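Side-chain contacts in putative glucarate dehydratase (Pseudomonas fluorescens, PDB 4IT1), which probably catalyses the magnesium-dependent dehydration of D-glucarate to 5-dehydro-4-deoxy-D-glucarate: residues 328-331 with 332-335; 122-125 with 126-129; 229-232 with 233-237. All coordinates share one frame; numbering follows the deposited sequence.

In the fold
Interactions 1 and 3 each close a helix of the barrel domain, 322-334 and 221-234, whereas interaction 2 leads into helix 128-148 of the N-terminal domain. All three are local contacts, well apart: the centres of interactions 1 and 2 lie 22 Å from each other, those of 2 and 3 lie 38 Å apart, on opposite sides of the chain's centre. None touches the magnesium ion, which is bound by Asp243, Glu268 and Asn291. The His124 side chain of interaction 2 is about 10 Å from the metal and that of Leu328 in interaction 1 about 13 Å. In interaction 3, Leu231 lies about 10 Å, side chain to side chain, from Lys215, a predicted proton acceptor.

Interaction 1 of 3, residues 328-331 with 332-335; sequences LAKM and CDTF
Thr334 turns its hydroxyl back onto the helix one turn earlier, where OG1 donates to Lys330 O at 2.9 Å. The backbone N of Thr334 donates to the same oxygen, but from the opposite face of the carbonyl plane, so one acceptor is gripped from two sides. The torsion that makes this possible sets OG1 beside the backbone N (chi1 -63°). A water donates to Thr334 OG1 at 2.7 Å and also to Asp333 OD2, and is weakly bonded to Lys330 NZ; it thus links a lysine and an aspartate whose opposite charges probably attract, though NZ and OD2 stay 4.3 Å apart. A valine in place of Thr334 would probably leave Lys330 O with one donor fewer and the water without its hydroxyl partner. This is the C-terminal end of helix 322-334, which packs Leu328 and Cys332 against strand 311-314 of the enolase-type barrel; there Leu328 CD1 meets Cys332 SG at 3.9 Å. Followed outward from CB, Phe335 passes Met331 O with one edge of its ring: CB at 3.7 Å, CG at 3.9 Å, and CD1 at 3.1 Å, with the oxygen in the ring plane, before CE1 draws off to 4.1 Å. Farther out, the ring meets Phe300 steeply and Phe335 of the second subunit with nearly parallel planes, a place suited to a large flat apolar residue.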
ATOM      1  N   LEU A 328      -2.816  -2.083   4.265  1.00 40.81           N
ATOM      2  CA  LEU A 328      -3.057  -3.114   5.262  1.00 39.50           C
ATOM      3  C   LEU A 328      -3.480  -4.444   4.622  1.00 40.29           C
ATOM      4  O   LEU A 328      -2.947  -5.495   4.982  1.00 43.51           O
ATOM      5  CB  LEU A 328      -4.074  -2.678   6.332  1.00 33.90           C
ATOM      6  CG  LEU A 328      -4.423  -3.774   7.359  1.00 38.56           C
ATOM      7  CD1 LEU A 328      -3.217  -4.259   8.181  1.00 32.73           C
ATOM      8  CD2 LEU A 328      -5.558  -3.337   8.262  1.00 39.18           C
ATOM      9  N   ALA A 329      -4.441  -4.406   3.695  1.00 45.77           N
ATOM     10  CA  ALA A 329      -4.929  -5.642   3.060  1.00 44.95           C
ATOM     11  C   ALA A 329      -3.776  -6.406   2.399  1.00 37.31           C
ATOM     12  O   ALA A 329      -3.654  -7.623   2.547  1.00 41.23           O
ATOM     13  CB  ALA A 329      -6.034  -5.344   2.056  1.00 43.20           C
ATOM     14  N   LYS A 330      -2.928  -5.665   1.694  1.00 34.82           N
ATOM     15  CA  LYS A 330      -1.755  -6.211   1.028  1.00 38.51           C
ATOM     16  C   LYS A 330      -0.776  -6.820   2.028  1.00 47.82           C
ATOM     17  O   LYS A 330      -0.155  -7.860   1.757  1.00 49.16           O
ATOM     18  CB  LYS A 330      -1.074  -5.111   0.208  1.00 42.63           C
ATOM     19  CG  LYS A 330       0.142  -5.545  -0.593  1.00 49.21           C
ATOM     20  CD  LYS A 330      -0.227  -6.584  -1.639  1.00 54.44           C
ATOM     21  CE  LYS A 330       0.989  -6.973  -2.459  1.00 62.85           C
ATOM     22  NZ  LYS A 330       0.707  -8.156  -3.311  1.00 72.13           N
ATOM     23  N   MET A 331      -0.646  -6.172   3.184  1.00 47.19           N
ATOM     24  CA  MET A 331       0.252  -6.642   4.237  1.00 42.71           C
ATOM     25  C   MET A 331      -0.261  -7.926   4.862  1.00 39.01           C
ATOM     26  O   MET A 331       0.519  -8.834   5.131  1.00 39.05           O
ATOM     27  CB  MET A 331       0.466  -5.572   5.311  1.00 45.92           C
ATOM     28  CG  MET A 331       1.385  -4.442   4.876  1.00 43.91           C
ATOM     29  SD  MET A 331       1.803  -3.287   6.206  1.00 57.82           S
ATOM     30  CE  MET A 331       3.049  -4.189   7.115  1.00 50.46           C
ATOM     31  N   CYS A 332      -1.570  -7.999   5.087  1.00 39.29           N
ATOM     32  CA  CYS A 332      -2.197  -9.226   5.575  1.00 47.50           C
ATOM     33  C   CYS A 332      -1.956 -10.380   4.608  1.00 45.43           C
ATOM     34  O   CYS A 332      -1.608 -11.488   5.027  1.00 41.12           O
ATOM     35  CB  CYS A 332      -3.696  -9.031   5.762  1.00 50.37           C
ATOM     36  SG  CYS A 332      -4.126  -7.921   7.118  1.00 48.04           S
ATOM     37  N   ASP A 333      -2.140 -10.102   3.316  1.00 44.81           N
ATOM     38  CA  ASP A 333      -1.877 -11.079   2.261  1.00 49.78           C
ATOM     39  C   ASP A 333      -0.435 -11.566   2.345  1.00 44.74           C
ATOM     40  O   ASP A 333      -0.170 -12.754   2.198  1.00 50.42           O
ATOM     41  CB  ASP A 333      -2.148 -10.481   0.878  1.00 55.61           C
ATOM     42  CG  ASP A 333      -1.948 -11.493  -0.255  1.00 59.32           C
ATOM     43  OD1 ASP A 333      -2.808 -12.379  -0.433  1.00 53.67           O
ATOM     44  OD2 ASP A 333      -0.933 -11.397  -0.974  1.00 51.91           O
ATOM     45  N   THR A 334       0.482 -10.641   2.604  1.00 45.28           N
ATOM     46  CA  THR A 334       1.904 -10.946   2.650  1.00 42.74           C
ATOM     47  C   THR A 334       2.251 -11.841   3.833  1.00 48.07           C
ATOM     48  O   THR A 334       3.120 -12.713   3.728  1.00 46.15           O
ATOM     49  CB  THR A 334       2.722  -9.655   2.683  1.00 41.92           C
ATOM     50  OG1 THR A 334       2.479  -8.937   1.473  1.00 47.15           O
ATOM     51  CG2 THR A 334       4.205  -9.928   2.803  1.00 42.74           C
ATOM     52  N   PHE A 335       1.547 -11.642   4.943  1.00 42.29           N
ATOM     53  CA  PHE A 335       1.854 -12.363   6.173  1.00 40.49           C
ATOM     54  C   PHE A 335       0.849 -13.460   6.454  1.00 41.23           C
ATOM     55  O   PHE A 335       0.840 -14.034   7.532  1.00 47.93           O
ATOM     56  CB  PHE A 335       1.995 -11.389   7.353  1.00 39.37           C
ATOM     57  CG  PHE A 335       3.242 -10.551   7.285  1.00 37.44           C
ATOM     58  CD1 PHE A 335       3.244  -9.328   6.611  1.00 38.05           C
ATOM     59  CD2 PHE A 335       4.428 -10.995   7.871  1.00 39.01           C
ATOM     60  CE1 PHE A 335       4.402  -8.561   6.533  1.00 36.90           C
ATOM     61  CE2 PHE A 335       5.592 -10.237   7.792  1.00 38.44           C
ATOM     62  CZ  PHE A 335       5.577  -9.017   7.126  1.00 42.66           C
TER
HETATM   63  O   HOH W   1       1.701 -10.205  -0.815  1.00 48.16           O

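Interaction 2 of 3, residues 122-125 with 126-129; sequences GSHA and SKAV
His124 and Lys127 lie side by side and point the same way, the lysine chain running along the imidazole. Lys127 CG meets the ring edge in its plane and sits 3.8 Å from His124 CB. Farther along, Lys127 CE comes to 3.5 Å and NZ to 3.3 Å from His124 CD2, the ammonium approaching obliquely. A bend at chi2 (-97°), a strained value for a lysine, and another at chi4 bring the chain round to the ring. Its long aliphatic stem suits packing against the imidazole, while the charged tip finds its polar partner in Thr295 OG1, to which NZ is hydrogen-bonded. Behind these side chains the backbone holds the pair together: Lys127 N donates to His124 O at 2.9 Å and Ala128 N to Ala125 O at 3.2 Å. Gly122, with its positive phi (82°), suits the loop turn before them, and its O, bonded to Asn131 ND2, packs on Lys127 CB. The two successive bonds from residue i+3 back to residue i make two overlapping type I beta turns, 124-127 and 125-128, a lead-in to helix 128-148 in the N-terminal domain of the mandelate racemase/muconate lactonizing enzyme family.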
ATOM      1  N   GLY A 122     -11.072   3.418  17.763  1.00 49.51           N
ATOM      2  CA  GLY A 122     -10.449   4.690  17.375  1.00 43.94           C
ATOM      3  C   GLY A 122     -10.169   5.702  18.501  1.00 51.64           C
ATOM      4  O   GLY A 122      -9.645   6.781  18.234  1.00 47.77           O
ATOM      5  N   SER A 123     -10.491   5.358  19.747  1.00 47.81           N
ATOM      6  CA  SER A 123     -10.370   6.324  20.848  1.00 52.18           C
ATOM      7  C   SER A 123      -8.942   6.588  21.361  1.00 57.66           C
ATOM      8  O   SER A 123      -8.719   7.570  22.073  1.00 59.02           O
ATOM      9  CB  SER A 123     -11.265   5.911  22.015  1.00 42.71           C
ATOM     10  OG  SER A 123     -10.878   4.645  22.521  1.00 48.68           O
ATOM     11  N   HIS A 124      -7.989   5.729  21.007  1.00 52.60           N
ATOM     12  CA  HIS A 124      -6.624   5.816  21.554  1.00 55.51           C
ATOM     13  C   HIS A 124      -5.935   7.099  21.109  1.00 55.89           C
ATOM     14  O   HIS A 124      -6.110   7.534  19.973  1.00 64.78           O
ATOM     15  CB  HIS A 124      -5.790   4.597  21.144  1.00 56.53           C
ATOM     16  CG  HIS A 124      -6.560   3.313  21.134  1.00 64.69           C
ATOM     17  ND1 HIS A 124      -6.636   2.481  22.229  1.00 70.87           N
ATOM     18  CD2 HIS A 124      -7.304   2.726  20.166  1.00 66.06           C
ATOM     19  CE1 HIS A 124      -7.385   1.434  21.936  1.00 74.56           C
ATOM     20  NE2 HIS A 124      -7.802   1.557  20.689  1.00 80.88           N
ATOM     21  N   ALA A 125      -5.154   7.701  22.003  1.00 48.77           N
ATOM     22  CA  ALA A 125      -4.460   8.964  21.706  1.00 45.88           C
ATOM     23  C   ALA A 125      -3.528   8.857  20.512  1.00 46.15           C
ATOM     24  O   ALA A 125      -3.368   9.814  19.759  1.00 42.89           O
ATOM     25  CB  ALA A 125      -3.681   9.454  22.923  1.00 42.08           C
ATOM     26  N   SER A 126      -2.886   7.701  20.362  1.00 44.88           N
ATOM     27  CA  SER A 126      -2.009   7.443  19.225  1.00 46.48           C
ATOM     28  C   SER A 126      -2.738   7.527  17.868  1.00 45.96           C
ATOM     29  O   SER A 126      -2.100   7.755  16.834  1.00 48.23           O
ATOM     30  CB  SER A 126      -1.360   6.070  19.376  1.00 44.72           C
ATOM     31  OG  SER A 126      -2.363   5.081  19.554  1.00 52.58           O
ATOM     32  N   LYS A 127      -4.062   7.358  17.881  1.00 47.11           N
ATOM     33  CA  LYS A 127      -4.869   7.376  16.651  1.00 48.49           C
ATOM     34  C   LYS A 127      -5.176   8.779  16.129  1.00 58.55           C
ATOM     35  O   LYS A 127      -5.843   8.922  15.102  1.00 64.03           O
ATOM     36  CB  LYS A 127      -6.195   6.648  16.859  1.00 47.29           C
ATOM     37  CG  LYS A 127      -6.090   5.229  17.374  1.00 46.63           C
ATOM     38  CD  LYS A 127      -6.157   4.214  16.253  1.00 46.72           C
ATOM     39  CE  LYS A 127      -6.325   2.810  16.820  1.00 39.46           C
ATOM     40  NZ  LYS A 127      -5.157   2.395  17.656  1.00 40.80           N
ATOM     41  N   ALA A 128      -4.700   9.805  16.833  1.00 58.94           N
ATOM     42  CA  ALA A 128      -5.051  11.196  16.528  1.00 54.10           C
ATOM     43  C   ALA A 128      -4.794  11.577  15.067  1.00 54.45           C
ATOM     44  O   ALA A 128      -5.712  12.002  14.355  1.00 47.64           O
ATOM     45  CB  ALA A 128      -4.320  12.148  17.468  1.00 43.65           C
ATOM     46  N   VAL A 129      -3.546  11.430  14.633  1.00 51.78           N
ATOM     47  CA  VAL A 129      -3.170  11.712  13.255  1.00 56.64           C
ATOM     48  C   VAL A 129      -4.002  10.868  12.269  1.00 59.96           C
ATOM     49  O   VAL A 129      -4.545  11.403  11.304  1.00 59.75           O
ATOM     50  CB  VAL A 129      -1.651  11.524  13.048  1.00 54.93           C
ATOM     51  CG1 VAL A 129      -1.275  11.590  11.573  1.00 47.42           C
ATOM     52  CG2 VAL A 129      -0.879  12.578  13.835  1.00 52.73           C
TER

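Interaction 3 of 3, residues 229-232 with 233-237; sequences KALK and KAFPG
Leu231 and Phe235, one helical turn apart, form the close apolar part of this contact. The two side chains meet at a slant, and it is a single methyl branch of the leucine that touches: Leu231 CD2 lies 3.8 Å from Phe235 CE2 and 4.0 Å from Phe235 CD2. Phe235 CG stands beside its own backbone N (chi1 -49°), which lays one ring edge against the carbonyl of the preceding turn, with Phe235 CD2 3.2 Å from Leu231 O. That same oxygen accepts from Phe235 N at 2.8 Å. Beyond the pair, helix 193-207 supplies Ile196 and Ala200 against Leu231 and Ile204 against Phe235, while Tyr238 meets the phenylalanine ring edge-to-face. A branched aliphatic residue and an aromatic one suit this side because they fill the layer between neighbouring helices.

The other side is polar and more open to solvent. Lys233 N is bonded to Lys229 O, yet the Lys233 side chain is the loose one: extended beyond CG, it leads its ammonium away from the preceding turn. Lys229 is the exception, its NZ held by a salt bridge to Asp263 and a hydrogen bond to Leu259 O; Lys232 NZ makes a long, weak ion pair with the same aspartate. Small Ala234 sits at the exposed surface, its CB 3.2 Å from Ala230 O, and its N donates to the same oxygen. Pro236 suits the place where the helix stops: it has no N-H to offer Lys232 O, and the chain has already left helical angles at Phe235. The whole is the C-terminal end of helix 221-234, the connecting helix in the beta-alpha-beta unit between the parallel strands 212-215 and 240-243 of the enolase-type barrel.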
ATOM      1  N   LYS A 229     -25.773 -21.719  19.897  1.00 57.96           N
ATOM      2  CA  LYS A 229     -26.396 -23.006  19.567  1.00 66.76           C
ATOM      3  C   LYS A 229     -27.766 -22.789  18.922  1.00 73.05           C
ATOM      4  O   LYS A 229     -28.039 -23.307  17.832  1.00 71.91           O
ATOM      5  CB  LYS A 229     -26.558 -23.881  20.817  1.00 64.99           C
ATOM      6  CG  LYS A 229     -25.281 -24.166  21.592  1.00 71.35           C
ATOM      7  CD  LYS A 229     -24.498 -25.329  21.014  1.00 69.75           C
ATOM      8  CE  LYS A 229     -23.309 -25.657  21.896  1.00 71.23           C
ATOM      9  NZ  LYS A 229     -22.269 -26.389  21.125  1.00 66.52           N
ATOM     10  N   ALA A 230     -28.609 -22.007  19.598  1.00 64.37           N
ATOM     11  CA  ALA A 230     -29.953 -21.706  19.120  1.00 63.46           C
ATOM     12  C   ALA A 230     -29.936 -21.017  17.750  1.00 69.53           C
ATOM     13  O   ALA A 230     -30.786 -21.298  16.901  1.00 71.53           O
ATOM     14  CB  ALA A 230     -30.703 -20.868  20.144  1.00 59.38           C
ATOM     15  N   LEU A 231     -28.964 -20.132  17.534  1.00 63.42           N
ATOM     16  CA  LEU A 231     -28.770 -19.491  16.232  1.00 71.71           C
ATOM     17  C   LEU A 231     -28.321 -20.469  15.138  1.00 79.07           C
ATOM     18  O   LEU A 231     -28.721 -20.330  13.978  1.00 73.88           O
ATOM     19  CB  LEU A 231     -27.759 -18.347  16.333  1.00 71.10           C
ATOM     20  CG  LEU A 231     -28.246 -16.993  16.843  1.00 70.98           C
ATOM     21  CD1 LEU A 231     -27.057 -16.143  17.267  1.00 74.66           C
ATOM     22  CD2 LEU A 231     -29.063 -16.280  15.779  1.00 61.12           C
ATOM     23  N   LYS A 232     -27.477 -21.434  15.514  1.00 73.88           N
ATOM     24  CA  LYS A 232     -26.991 -22.476  14.600  1.00 77.58           C
ATOM     25  C   LYS A 232     -28.133 -23.429  14.243  1.00 80.89           C
ATOM     26  O   LYS A 232     -28.270 -23.851  13.089  1.00 77.50           O
ATOM     27  CB  LYS A 232     -25.834 -23.254  15.243  1.00 62.89           C
ATOM     28  CG  LYS A 232     -25.128 -24.246  14.330  1.00 64.96           C
ATOM     29  CD  LYS A 232     -24.402 -25.308  15.150  1.00 71.94           C
ATOM     30  CE  LYS A 232     -23.690 -26.336  14.279  1.00 78.00           C
ATOM     31  NZ  LYS A 232     -22.448 -25.798  13.646  1.00 83.10           N
ATOM     32  N   LYS A 233     -28.940 -23.757  15.251  1.00 77.81           N
ATOM     33  CA  LYS A 233     -30.134 -24.568  15.082  1.00 83.03           C
ATOM     34  C   LYS A 233     -31.135 -23.852  14.178  1.00 80.40           C
ATOM     35  O   LYS A 233     -31.644 -24.444  13.227  1.00 82.61           O
ATOM     36  CB  LYS A 233     -30.761 -24.875  16.444  1.00 87.63           C
ATOM     37  CG  LYS A 233     -31.866 -25.916  16.405  1.00 94.80           C
ATOM     38  CD  LYS A 233     -32.452 -26.142  17.788  1.00 95.94           C
ATOM     39  CE  LYS A 233     -33.652 -27.073  17.724  1.00102.52           C
ATOM     40  NZ  LYS A 233     -34.191 -27.379  19.075  1.00 85.93           N
ATOM     41  N   ALA A 234     -31.391 -22.577  14.463  1.00 70.47           N
ATOM     42  CA  ALA A 234     -32.347 -21.792  13.684  1.00 63.96           C
ATOM     43  C   ALA A 234     -31.862 -21.517  12.272  1.00 69.21           C
ATOM     44  O   ALA A 234     -32.667 -21.430  11.345  1.00 84.51           O
ATOM     45  CB  ALA A 234     -32.679 -20.487  14.388  1.00 60.83           C
ATOM     46  N   PHE A 235     -30.549 -21.370  12.113  1.00 75.47           N
ATOM     47  CA  PHE A 235     -29.957 -21.029  10.821  1.00 70.78           C
ATOM     48  C   PHE A 235     -28.741 -21.910  10.545  1.00 80.91           C
ATOM     49  O   PHE A 235     -27.638 -21.602  11.006  1.00 78.06           O
ATOM     50  CB  PHE A 235     -29.529 -19.556  10.776  1.00 67.89           C
ATOM     51  CG  PHE A 235     -30.577 -18.590  11.247  1.00 69.58           C
ATOM     52  CD1 PHE A 235     -31.559 -18.127  10.377  1.00 76.50           C
ATOM     53  CD2 PHE A 235     -30.563 -18.114  12.553  1.00 72.07           C
ATOM     54  CE1 PHE A 235     -32.522 -17.227  10.806  1.00 70.19           C
ATOM     55  CE2 PHE A 235     -31.522 -17.212  12.989  1.00 74.25           C
ATOM     56  CZ  PHE A 235     -32.501 -16.766  12.113  1.00 79.31           C
ATOM     57  N   PRO A 236     -28.938 -23.021   9.810  1.00 80.25           N
ATOM     58  CA  PRO A 236     -27.807 -23.841   9.384  1.00 67.40           C
ATOM     59  C   PRO A 236     -27.146 -23.247   8.142  1.00 69.35           C
ATOM     60  O   PRO A 236     -27.787 -22.497   7.399  1.00 66.78           O
ATOM     61  CB  PRO A 236     -28.453 -25.196   9.056  1.00 80.03           C
ATOM     62  CG  PRO A 236     -29.860 -25.118   9.573  1.00 74.41           C
ATOM     63  CD  PRO A 236     -30.221 -23.669   9.493  1.00 76.13           C
ATOM     64  N   GLY A 237     -25.871 -23.564   7.932  1.00 73.98           N
ATOM     65  CA  GLY A 237     -25.116 -23.032   6.791  1.00 75.21           C
ATOM     66  C   GLY A 237     -24.904 -21.527   6.856  1.00 72.08           C
ATOM     67  O   GLY A 237     -24.412 -20.918   5.902  1.00 64.47           O
TER